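Local coordinates for mandelate racemase/muconate lactonizing protein (Paenibacillus sp., PDB 3V5C), which probably dehydrates galacturonate, using magnesium, as a member of the mandelate racemase/muconate lactonizing branch of the enolase superfamily, at residues L306-Y320 and N331-M345. The protein carries 1 engineered substitution. Numbering follows the deposited sequence. Where two conformers were deposited one is given.
Sequences LRSAPHCYGNAYGIY and NFEFVEYDDITIEGM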
loop_
_atom_site.group_PDB
_atom_site.type_symbol
_atom_site.label_atom_id
_atom_site.label_comp_id
_atom_site.label_asym_id
_atom_site.label_seq_id
_atom_site.Cartn_x
_atom_site.Cartn_y
_atom_site.Cartn_z
ATOM N N LEU A 306 10.992 -12.224 -8.132
ATOM C CA LEU A 306 11.036 -11.079 -7.228
ATOM C C LEU A 306 9.693 -10.903 -6.517
ATOM O O LEU A 306 8.668 -11.405 -6.985
ATOM C CB LEU A 306 11.417 -9.816 -7.998
ATOM C CG LEU A 306 12.852 -9.811 -8.529
ATOM C CD1 LEU A 306 13.047 -8.666 -9.528
ATOM C CD2 LEU A 306 13.856 -9.719 -7.372
ATOM N N ARG A 307 9.701 -10.172 -5.402
ATOM C CA ARG A 307 8.522 -10.055 -4.555
ATOM C C ARG A 307 7.879 -8.683 -4.676
ATOM O O ARG A 307 8.568 -7.683 -4.864
ATOM C CB ARG A 307 8.911 -10.290 -3.092
ATOM C CG ARG A 307 9.476 -11.679 -2.833
ATOM C CD ARG A 307 10.345 -11.642 -1.602
ATOM N NE ARG A 307 11.082 -12.888 -1.417
ATOM C CZ ARG A 307 10.668 -13.885 -0.653
ATOM N NH1 ARG A 307 9.505 -13.798 -0.017
ATOM N NH2 ARG A 307 11.409 -14.979 -0.527
ATOM N N SER A 308 6.559 -8.653 -4.529
ATOM C CA SER A 308 5.768 -7.438 -4.659
ATOM C C SER A 308 5.171 -7.065 -3.303
ATOM O O SER A 308 4.486 -7.873 -2.675
ATOM C CB SER A 308 4.614 -7.677 -5.646
ATOM O OG SER A 308 5.087 -7.873 -6.976
ATOM N N ALA A 309 5.398 -5.831 -2.871
ATOM C CA ALA A 309 4.793 -5.320 -1.649
ATOM C C ALA A 309 4.426 -3.870 -1.863
ATOM O O ALA A 309 5.173 -2.975 -1.495
ATOM C CB ALA A 309 5.756 -5.459 -0.460
ATOM N N PRO A 310 3.281 -3.631 -2.503
ATOM C CA PRO A 310 2.879 -2.275 -2.873
ATOM C C PRO A 310 2.828 -1.351 -1.681
ATOM O O PRO A 310 2.239 -1.683 -0.642
ATOM C CB PRO A 310 1.470 -2.466 -3.435
ATOM C CG PRO A 310 1.479 -3.871 -3.946
ATOM C CD PRO A 310 2.309 -4.641 -2.951
ATOM N N HIS A 311 3.458 -0.193 -1.812
ATOM C CA HIS A 311 3.397 0.790 -0.747
ATOM C C HIS A 311 1.992 1.357 -0.619
ATOM O O HIS A 311 1.284 1.600 -1.608
ATOM C CB HIS A 311 4.407 1.915 -1.014
ATOM C CG HIS A 311 4.269 3.083 -0.092
ATOM N ND1 HIS A 311 3.394 4.120 -0.325
ATOM C CD2 HIS A 311 4.898 3.376 1.073
ATOM C CE1 HIS A 311 3.493 5.006 0.650
ATOM N NE2 HIS A 311 4.395 4.578 1.511
ATOM N N CYS A 312 1.571 1.568 0.612
ATOM C CA CYS A 312 0.340 2.286 0.840
ATOM C C CYS A 312 0.470 3.007 2.157
ATOM O O CYS A 312 0.591 2.384 3.206
ATOM C CB CYS A 312 -0.862 1.345 0.879
ATOM S SG CYS A 312 -2.391 2.268 1.066
ATOM N N TYR A 313 0.458 4.325 2.083
ATOM C CA TYR A 313 0.407 5.164 3.263
ATOM C C TYR A 313 -0.075 6.517 2.816
ATOM O O TYR A 313 0.354 7.021 1.774
ATOM C CB TYR A 313 1.746 5.281 3.984
ATOM C CG TYR A 313 1.553 5.788 5.401
ATOM C CD1 TYR A 313 1.199 4.924 6.423
ATOM C CD2 TYR A 313 1.659 7.146 5.692
ATOM C CE1 TYR A 313 1.013 5.391 7.724
ATOM C CE2 TYR A 313 1.454 7.632 6.992
ATOM C CZ TYR A 313 1.131 6.748 7.995
ATOM O OH TYR A 313 0.925 7.201 9.287
ATOM N N GLY A 314 -0.972 7.101 3.600
ATOM C CA GLY A 314 -1.552 8.389 3.261
ATOM C C GLY A 314 -2.845 8.257 2.486
ATOM O O GLY A 314 -3.519 9.247 2.224
ATOM N N ASN A 315 -3.204 7.029 2.144
ATOM C CA ASN A 315 -4.447 6.812 1.416
ATOM C C ASN A 315 -5.108 5.506 1.831
ATOM O O ASN A 315 -4.665 4.401 1.456
ATOM C CB ASN A 315 -4.187 6.847 -0.096
ATOM C CG ASN A 315 -5.457 6.851 -0.902
ATOM O OD1 ASN A 315 -6.461 6.221 -0.528
ATOM N ND2 ASN A 315 -5.431 7.562 -2.035
ATOM N N ALA A 316 -6.162 5.619 2.636
ATOM C CA ALA A 316 -6.821 4.448 3.184
ATOM C C ALA A 316 -7.339 3.537 2.086
ATOM O O ALA A 316 -7.316 2.316 2.230
ATOM C CB ALA A 316 -7.954 4.848 4.129
ATOM N N TYR A 317 -7.777 4.127 0.980
ATOM C CA TYR A 317 -8.387 3.326 -0.079
ATOM C C TYR A 317 -7.405 2.295 -0.623
ATOM O O TYR A 317 -7.789 1.198 -1.008
ATOM C CB TYR A 317 -8.868 4.230 -1.210
ATOM C CG TYR A 317 -9.629 3.497 -2.290
ATOM C CD1 TYR A 317 -8.969 2.964 -3.393
ATOM C CD2 TYR A 317 -11.005 3.317 -2.185
ATOM C CE1 TYR A 317 -9.669 2.297 -4.380
ATOM C CE2 TYR A 317 -11.731 2.633 -3.179
ATOM C CZ TYR A 317 -11.038 2.133 -4.266
ATOM O OH TYR A 317 -11.718 1.466 -5.253
ATOM N N GLY A 318 -6.121 2.652 -0.651
ATOM C CA GLY A 318 -5.102 1.768 -1.192
ATOM C C GLY A 318 -4.945 0.452 -0.459
ATOM O O GLY A 318 -4.454 -0.520 -1.029
ATOM N N ILE A 319 -5.333 0.417 0.816
ATOM C CA ILE A 319 -5.287 -0.817 1.573
ATOM C C ILE A 319 -6.145 -1.894 0.921
ATOM O O ILE A 319 -5.697 -3.042 0.724
ATOM C CB ILE A 319 -5.775 -0.554 3.005
ATOM C CG1 ILE A 319 -4.826 0.436 3.685
ATOM C CG2 ILE A 319 -5.905 -1.874 3.783
ATOM C CD1 ILE A 319 -5.370 0.914 5.047
ATOM N N TYR A 320 -7.378 -1.520 0.590
ATOM C CA TYR A 320 -8.373 -2.451 0.071
ATOM C C TYR A 320 -8.011 -2.841 -1.362
ATOM O O TYR A 320 -8.094 -4.009 -1.743
ATOM C CB TYR A 320 -9.783 -1.834 0.234
ATOM C CG TYR A 320 -9.891 -1.315 1.655
ATOM C CD1 TYR A 320 -10.041 -2.204 2.715
ATOM C CD2 TYR A 320 -9.720 0.032 1.947
ATOM C CE1 TYR A 320 -10.052 -1.755 4.030
ATOM C CE2 TYR A 320 -9.748 0.492 3.257
ATOM C CZ TYR A 320 -9.916 -0.409 4.296
ATOM O OH TYR A 320 -9.921 0.028 5.614
ATOM N N ASN A 331 3.954 -13.609 -6.216
ATOM C CA ASN A 331 4.833 -13.330 -5.091
ATOM C C ASN A 331 4.397 -12.074 -4.319
ATOM O O ASN A 331 5.200 -11.219 -4.005
ATOM C CB ASN A 331 6.283 -13.189 -5.572
ATOM C CG ASN A 331 6.861 -14.492 -6.116
ATOM O OD1 ASN A 331 6.410 -15.583 -5.787
ATOM N ND2 ASN A 331 7.892 -14.368 -6.951
ATOM N N PHE A 332 3.117 -11.994 -3.993
ATOM C CA PHE A 332 2.582 -10.853 -3.258
ATOM C C PHE A 332 2.897 -11.077 -1.786
ATOM O O PHE A 332 2.564 -12.129 -1.222
ATOM C CB PHE A 332 1.056 -10.761 -3.444
ATOM C CG PHE A 332 0.460 -9.544 -2.820
ATOM C CD1 PHE A 332 0.063 -9.560 -1.491
ATOM C CD2 PHE A 332 0.308 -8.384 -3.552
ATOM C CE1 PHE A 332 -0.470 -8.429 -0.907
ATOM C CE2 PHE A 332 -0.235 -7.253 -2.973
ATOM C CZ PHE A 332 -0.634 -7.291 -1.647
ATOM N N GLU A 333 3.534 -10.087 -1.163
ATOM C CA GLU A 333 3.999 -10.222 0.214
ATOM C C GLU A 333 2.940 -9.865 1.268
ATOM O O GLU A 333 2.529 -10.722 2.053
ATOM C CB GLU A 333 5.261 -9.356 0.408
ATOM C CG GLU A 333 6.466 -9.897 -0.321
ATOM C CD GLU A 333 7.058 -11.102 0.363
ATOM O OE1 GLU A 333 7.264 -11.060 1.598
ATOM O OE2 GLU A 333 7.314 -12.093 -0.334
ATOM N N PHE A 334 2.533 -8.601 1.306
ATOM C CA PHE A 334 1.660 -8.103 2.368
ATOM C C PHE A 334 0.851 -6.911 1.898
ATOM O O PHE A 334 1.321 -6.121 1.080
ATOM C CB PHE A 334 2.478 -7.538 3.534
ATOM C CG PHE A 334 3.212 -8.548 4.350
ATOM C CD1 PHE A 334 2.564 -9.237 5.360
ATOM C CD2 PHE A 334 4.576 -8.715 4.189
ATOM C CE1 PHE A 334 3.240 -10.143 6.139
ATOM C CE2 PHE A 334 5.261 -9.628 4.970
ATOM C CZ PHE A 334 4.592 -10.334 5.952
ATOM N N VAL A 335 -0.337 -6.755 2.467
ATOM C CA VAL A 335 -1.051 -5.489 2.449
ATOM C C VAL A 335 -0.471 -4.593 3.568
ATOM O O VAL A 335 -0.399 -5.001 4.725
ATOM C CB VAL A 335 -2.554 -5.736 2.679
ATOM C CG1 VAL A 335 -3.298 -4.419 2.890
ATOM C CG2 VAL A 335 -3.140 -6.488 1.494
ATOM N N GLU A 336 -0.054 -3.374 3.221
ATOM C CA GLU A 336 0.434 -2.410 4.215
ATOM C C GLU A 336 -0.772 -1.748 4.889
ATOM O O GLU A 336 -1.489 -0.964 4.260
ATOM C CB GLU A 336 1.338 -1.366 3.533
ATOM C CG GLU A 336 1.888 -0.342 4.494
ATOM C CD GLU A 336 3.033 0.484 3.945
ATOM O OE1 GLU A 336 3.283 0.460 2.718
ATOM O OE2 GLU A 336 3.686 1.184 4.760
ATOM N N TYR A 337 -0.999 -2.067 6.170
ATOM C CA TYR A 337 -2.250 -1.704 6.855
ATOM C C TYR A 337 -2.108 -0.573 7.878
ATOM O O TYR A 337 -1.268 -0.650 8.785
ATOM C CB TYR A 337 -2.868 -2.927 7.543
ATOM C CG TYR A 337 -4.258 -2.665 8.041
ATOM C CD1 TYR A 337 -4.480 -2.224 9.344
ATOM C CD2 TYR A 337 -5.359 -2.822 7.208
ATOM C CE1 TYR A 337 -5.755 -1.970 9.803
ATOM C CE2 TYR A 337 -6.643 -2.574 7.661
ATOM C CZ TYR A 337 -6.832 -2.143 8.963
ATOM O OH TYR A 337 -8.108 -1.889 9.433
ATOM N N ASP A 338 -2.936 0.458 7.699
ATOM C CA ASP A 338 -3.105 1.568 8.635
ATOM C C ASP A 338 -4.591 1.561 9.018
ATOM O O ASP A 338 -5.455 1.487 8.146
ATOM C CB ASP A 338 -2.739 2.878 7.917
ATOM C CG ASP A 338 -2.370 4.014 8.863
ATOM O OD1 ASP A 338 -2.137 3.772 10.076
ATOM O OD2 ASP A 338 -2.288 5.163 8.360
ATOM N N ASP A 339 -4.894 1.620 10.315
ATOM C CA ASP A 339 -6.276 1.558 10.782
ATOM C C ASP A 339 -6.938 2.931 10.661
ATOM O O ASP A 339 -6.683 3.828 11.461
ATOM C CB ASP A 339 -6.317 1.085 12.233
ATOM C CG ASP A 339 -7.723 0.830 12.731
ATOM O OD1 ASP A 339 -8.710 1.197 12.055
ATOM O OD2 ASP A 339 -7.858 0.254 13.830
ATOM N N ILE A 340 -7.772 3.091 9.640
ATOM C CA ILE A 340 -8.345 4.389 9.312
ATOM C C ILE A 340 -9.844 4.308 9.151
ATOM O O ILE A 340 -10.371 3.334 8.621
ATOM C CB ILE A 340 -7.747 4.928 7.997
ATOM C CG1 ILE A 340 -6.242 5.142 8.177
ATOM C CG2 ILE A 340 -8.407 6.253 7.605
ATOM C CD1 ILE A 340 -5.482 5.327 6.864
ATOM N N THR A 341 -10.533 5.354 9.597
ATOM C CA THR A 341 -11.967 5.437 9.367
ATOM C C THR A 341 -12.235 6.678 8.537
ATOM O O THR A 341 -12.022 7.794 8.989
ATOM C CB THR A 341 -12.762 5.475 10.697
ATOM O OG1 THR A 341 -12.613 4.212 11.363
ATOM C CG2 THR A 341 -14.239 5.709 10.418
ATOM N N ILE A 342 -12.665 6.468 7.295
ATOM C CA ILE A 342 -13.015 7.575 6.429
ATOM C C ILE A 342 -14.532 7.746 6.423
ATOM O O ILE A 342 -15.268 6.788 6.183
ATOM C CB ILE A 342 -12.531 7.299 4.972
ATOM C CG1 ILE A 342 -11.005 7.120 4.920
ATOM C CG2 ILE A 342 -12.980 8.412 4.024
ATOM C CD1 ILE A 342 -10.192 8.346 5.310
ATOM N N GLU A 343 -14.998 8.965 6.664
ATOM C CA GLU A 343 -16.435 9.226 6.678
ATOM C C GLU A 343 -17.043 8.981 5.302
ATOM O O GLU A 343 -16.543 9.482 4.305
ATOM C CB GLU A 343 -16.719 10.653 7.158
ATOM C CG GLU A 343 -16.375 10.860 8.625
ATOM C CD GLU A 343 -17.064 9.848 9.517
ATOM O OE1 GLU A 343 -18.313 9.851 9.548
ATOM O OE2 GLU A 343 -16.362 9.039 10.160
ATOM N N GLY A 344 -18.111 8.189 5.251
ATOM C CA GLY A 344 -18.752 7.874 3.982
ATOM C C GLY A 344 -18.175 6.680 3.235
ATOM O O GLY A 344 -18.629 6.356 2.141
ATOM N N MET A 345 -17.154 6.052 3.795
ATOM C CA MET A 345 -16.497 4.938 3.121
ATOM C C MET A 345 -16.551 3.690 3.997
ATOM O O MET A 345 -15.676 3.462 4.840
ATOM C CB MET A 345 -15.052 5.315 2.756
ATOM C CG MET A 345 -14.328 4.261 1.881
ATOM S SD MET A 345 -12.697 4.832 1.332
ATOM C CE MET A 345 -11.633 4.036 2.522
HETATM O O HOH W 1 -0.238 -2.701 0.476
HETATM O O HOH W 2 -1.514 1.819 4.789
HETATM O O HOH W 3 0.047 5.295 11.050
HETATM O O HOH W 4 -2.388 5.825 5.714
HETATM O O HOH W 5 -10.694 2.755 5.899
HETATM O O HOH W 6 -8.053 1.114 7.490
#
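The E336 carboxylate is gripped at both oxygens: OE1 accepts the backbone N of C312 at 2.9 Å, while OE2 meets K168 in a salt bridge and T133 in a hydrogen bond. The amide approaches from above the carboxylate plane, 50° out of it. The H311 ring stands perpendicular to this carboxylate, its ND1 hydrogen-bonded to D285. Water 1 links P310 O to the E336 amide, and water 2 joins C312 O to E336 O, filling in where the backbones diverge. Nearer the start of both segments they meet in a single parallel bridge, S308 with F332: S308 N donates to N331 O at 3.0 Å, and S308 O accepts from E333 N at 2.8 Å. The N331 side-chain amide reaches L306 O above its carbonyl plane. E333 bends at its second torsion (chi2 -75°), which folds its carboxylate back over R307, where OE2 takes NH1 at 2.8 Å at the guanidinium edge; OE1 is hydrogen-bonded to the Y230 hydroxyl. With an alanine in place of R307, E333 OE2 is likely to lose both its charged mate and the methylenes packed against it. Strands 307-308 and 335-337 are the last two of the (β/α)7β barrel of this superfamily, joined by the crossover through helix 317-325; strand 335-337 runs parallel to 126-135, closing the barrel, and 340-342 leaves it to pair with 14-30. The H311–D285 pair recalls the His–Asp pair of mandelate racemase. F332 CE2 lies 3.6 Å from P310 CD, the side chains crossing at about a right angle. Further along, I319 turns CG2 onto Y337 CD2 at 3.6 Å and against V335 CG1. The A316 methyl sits among I340, I342 and the terminal methyl of M345. Water 6 ties Y320 OH to the I340 amide, whereas D338 OD2 is salt-bridged to R26.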